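Local coordinates for protein hemolysin (Xylella fastidiosa, PDB 2OAI) that is a probable membrane protein of the CorC/HlyC family that may bind FAD and whose C-terminal transporter-associated domain, the piece crystallised here, binds calcium, at residues 28-31 against 32-36; 48-51 against 52-55. All coordinates share one frame; numbering follows the deposited sequence. Where two conformers were deposited one is given.

Contact 1 of 2, residues 28-31 against 32-36; sequences IEEL and REVLG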
# COMPACT_ATOMS: atom_id res chain seq x y z
N ILE A 28 17.11 5.43 -6.27
CA ILE A 28 17.52 6.03 -4.98
C ILE A 28 17.92 7.51 -5.14
O ILE A 28 17.67 8.33 -4.25
CB ILE A 28 18.68 5.22 -4.32
CG1 ILE A 28 18.19 3.85 -3.85
CG2 ILE A 28 19.38 6.00 -3.16
CD1 ILE A 28 17.11 3.84 -2.75
N GLU A 29 18.51 7.86 -6.28
CA GLU A 29 18.89 9.25 -6.53
C GLU A 29 17.67 10.14 -6.48
O GLU A 29 17.69 11.22 -5.88
CB GLU A 29 19.51 9.42 -7.90
CG GLU A 29 20.82 8.75 -8.09
CD GLU A 29 21.53 9.28 -9.31
OE1 GLU A 29 21.17 8.86 -10.44
OE2 GLU A 29 22.43 10.14 -9.15
N GLU A 30 16.61 9.67 -7.12
CA GLU A 30 15.37 10.42 -7.19
C GLU A 30 14.67 10.42 -5.84
O GLU A 30 14.09 11.42 -5.44
CB GLU A 30 14.45 9.83 -8.27
CG GLU A 30 14.33 10.70 -9.53
CD GLU A 30 13.51 11.97 -9.29
OE1 GLU A 30 12.80 12.05 -8.26
OE2 GLU A 30 13.56 12.89 -10.13
N LEU A 31 14.75 9.30 -5.13
CA LEU A 31 14.21 9.22 -3.77
C LEU A 31 14.90 10.25 -2.86
O LEU A 31 14.22 10.95 -2.09
CB LEU A 31 14.37 7.80 -3.22
CG LEU A 31 13.79 7.53 -1.83
CD1 LEU A 31 12.26 7.71 -1.76
CD2 LEU A 31 14.20 6.14 -1.32
N ARG A 32 16.22 10.37 -2.96
CA ARG A 32 16.95 11.31 -2.12
C ARG A 32 16.43 12.71 -2.35
O ARG A 32 16.32 13.49 -1.41
CB ARG A 32 18.46 11.30 -2.41
CG ARG A 32 19.14 10.06 -1.87
CD ARG A 32 20.70 10.20 -1.84
NE ARG A 32 21.29 8.88 -1.62
CZ ARG A 32 21.40 8.27 -0.43
NH1 ARG A 32 21.94 7.05 -0.36
NH2 ARG A 32 21.00 8.87 0.69
N GLU A 33 16.17 13.03 -3.61
CA GLU A 33 15.74 14.39 -3.98
C GLU A 33 14.36 14.66 -3.39
O GLU A 33 14.14 15.72 -2.79
CB GLU A 33 15.71 14.59 -5.49
CG GLU A 33 17.04 14.43 -6.18
CD GLU A 33 16.97 14.71 -7.70
OE1 GLU A 33 16.39 13.89 -8.47
OE2 GLU A 33 17.53 15.76 -8.11
N VAL A 34 13.43 13.72 -3.53
CA VAL A 34 12.04 13.93 -3.09
C VAL A 34 11.81 13.88 -1.58
O VAL A 34 10.79 14.37 -1.07
CB VAL A 34 11.05 12.98 -3.81
CG1 VAL A 34 11.30 13.00 -5.31
CG2 VAL A 34 11.14 11.57 -3.24
N LEU A 35 12.74 13.27 -0.85
CA LEU A 35 12.70 13.29 0.60
C LEU A 35 13.56 14.40 1.19
O LEU A 35 13.48 14.66 2.39
CB LEU A 35 13.20 11.97 1.16
CG LEU A 35 12.54 10.65 0.74
CD1 LEU A 35 13.22 9.50 1.50
CD2 LEU A 35 11.00 10.64 0.92
N GLY A 36 14.40 15.02 0.36
CA GLY A 36 15.45 15.92 0.85
C GLY A 36 16.43 15.20 1.76
O GLY A 36 16.89 15.76 2.74
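Leu31 and Leu35, one helical turn apart on helix 28-35, meet branch to branch: CD1 of Leu31 lies 3.8 Å from CD1 of Leu35, the two side chains crossing at a slant. They lean together because their first torsions differ. Leu31 sends CG trans to its own N (chi1 -177°), forward along the helix, whereas Leu35 carries CG beside its N and opposite its carbonyl carbon (chi1 -56°), back over the preceding turn. This is the tight side of the helix. Leu31 also packs on Ile22, Leu50 and Met53, and Trp70 of strand 67-70 touches both leucines. Beneath the pair, Leu35 N donates to Leu31 O at 3.0 Å.

Arg32 marks the edge of this packed side. Its N donates to Ile28 O at 2.8 Å, and its guanidinium lies obliquely to the CG2 methyl of Ile28, with NE 3.8 Å and NH1 3.9 Å from that carbon, while the same side chain also rests on Trp70.

The other side is looser and acidic. Glu30 and Val34 each have a second conformer, so their contacts here are provisional: OE2 of Glu30 comes 3.4 Å from OE1 of Glu33, with the two carboxylate planes 67° apart, and OE1 of Glu30 touches the CG1 methyl of Val34. Here the backbone bond from Glu33 N to Glu29 O stretches to 3.3 Å. Gly36, with positive phi, then ends the helix as the C-prime residue of a Schellman motif, its N bonded to Glu33 O.

The helix is thus amphipathic, its leucines turned into the domain and its acids outward. In this conformer of Glu30 the two carboxylates should repel, which might raise the proton affinity of one of them; the other copy may relieve it.

Contact 2 of 2, residues 48-51 against 52-55; sequences HTLA and GMCI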
# COMPACT_ATOMS: atom_id res chain seq x y z
N HIS A 48 20.22 0.43 -6.56
CA HIS A 48 20.00 1.73 -7.15
C HIS A 48 18.53 2.13 -7.11
O HIS A 48 18.18 3.21 -7.58
CB HIS A 48 20.56 1.82 -8.57
CG HIS A 48 19.81 0.98 -9.56
ND1 HIS A 48 19.97 -0.39 -9.64
CD2 HIS A 48 18.89 1.31 -10.49
CE1 HIS A 48 19.16 -0.86 -10.58
NE2 HIS A 48 18.49 0.15 -11.11
N THR A 49 17.68 1.26 -6.58
CA THR A 49 16.25 1.56 -6.46
C THR A 49 15.77 1.34 -5.02
O THR A 49 16.43 0.66 -4.21
CB THR A 49 15.36 0.65 -7.37
OG1 THR A 49 15.36 -0.69 -6.86
CG2 THR A 49 15.81 0.67 -8.83
N LEU A 50 14.60 1.90 -4.73
CA LEU A 50 13.95 1.69 -3.43
C LEU A 50 13.73 0.21 -3.08
O LEU A 50 14.06 -0.22 -1.96
CB LEU A 50 12.64 2.50 -3.37
CG LEU A 50 11.77 2.42 -2.10
CD1 LEU A 50 12.60 2.70 -0.83
CD2 LEU A 50 10.62 3.41 -2.24
N ALA A 51 13.22 -0.60 -4.02
CA ALA A 51 13.03 -2.03 -3.72
C ALA A 51 14.39 -2.68 -3.41
O ALA A 51 14.52 -3.49 -2.49
CB ALA A 51 12.35 -2.76 -4.89
N GLY A 52 15.40 -2.33 -4.22
CA GLY A 52 16.76 -2.85 -4.04
C GLY A 52 17.30 -2.53 -2.65
O GLY A 52 17.92 -3.39 -2.01
N MSE A 53 17.02 -1.31 -2.18
CA MSE A 53 17.47 -0.91 -0.87
C MSE A 53 16.79 -1.74 0.22
O MSE A 53 17.44 -2.13 1.20
CB MSE A 53 17.20 0.57 -0.63
CG MSE A 53 17.62 0.95 0.75
SE MSE A 53 17.74 2.86 1.04
CE MSE A 53 16.00 3.28 1.08
N CYS A 54 15.50 -2.01 0.03
CA CYS A 54 14.79 -2.89 0.95
C CYS A 54 15.40 -4.29 1.03
O CYS A 54 15.59 -4.81 2.13
CB CYS A 54 13.32 -3.00 0.58
SG CYS A 54 12.45 -1.43 0.78
N ILE A 55 15.68 -4.90 -0.12
CA ILE A 55 16.20 -6.28 -0.14
C ILE A 55 17.57 -6.28 0.54
O ILE A 55 17.90 -7.20 1.31
CB ILE A 55 16.29 -6.84 -1.61
CG1 ILE A 55 14.89 -7.00 -2.23
CG2 ILE A 55 17.13 -8.14 -1.66
CD1 ILE A 55 14.00 -8.11 -1.62
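Thr49 O accepts the shortest hydrogen bond here, from Met53 N at 2.9 Å, with the donor lying in the carbonyl plane. The same threonine also uses its side chain: OG1 takes the N-H of Gly52 at 3.1 Å, in a fairly straight bond (161°). It can do so because chi1 (70°) sets OG1 between the backbone N and the carbonyl carbon, facing the first turn. One residue therefore engages two successive amides of that turn, through its hydroxyl and its carbonyl.

Further along, Cys54 N and Ile55 N bond to Leu50 O and Ala51 O in the regular helical way. On the buried side, CD1 of Leu50 lies 3.9 Å from CE of Met53, a selenomethionine whose chain bends at chi3 to bring that methyl round. Both side chains also pack on Leu31 of helix 28-35, and Met53 reaches Phe68 and Trp70 of the sheet. Ala51, Cys54 and Ile55 touch Ile85, whose strand 84-85 adjoins the calcium-binding residue Asp86.

Thr49 is the N-cap of helix 50-58, its hydroxyl bonded to the amide three residues on, as is typical of capped helix starts.

In the fold
Both contacts are local, lying along helix 28-35 and at the start of helix 50-58, which follow one another in the chain and meet in the core. The junction is direct: Ile28 N probably bonds to His48 O, and CD2 of Leu31 packs on CD1 of Leu50. Contact 1 is the more peripheral, centred about 11 Å from the chain centre against about 7 Å for contact 2, and it has the charged outer side that contact 2 lacks. They also differ in the helix end they include, C-terminal in contact 1 and N-terminal in contact 2. Contact 1 lies away from the calcium sites, whereas contact 2 packs beside the strand leading to them.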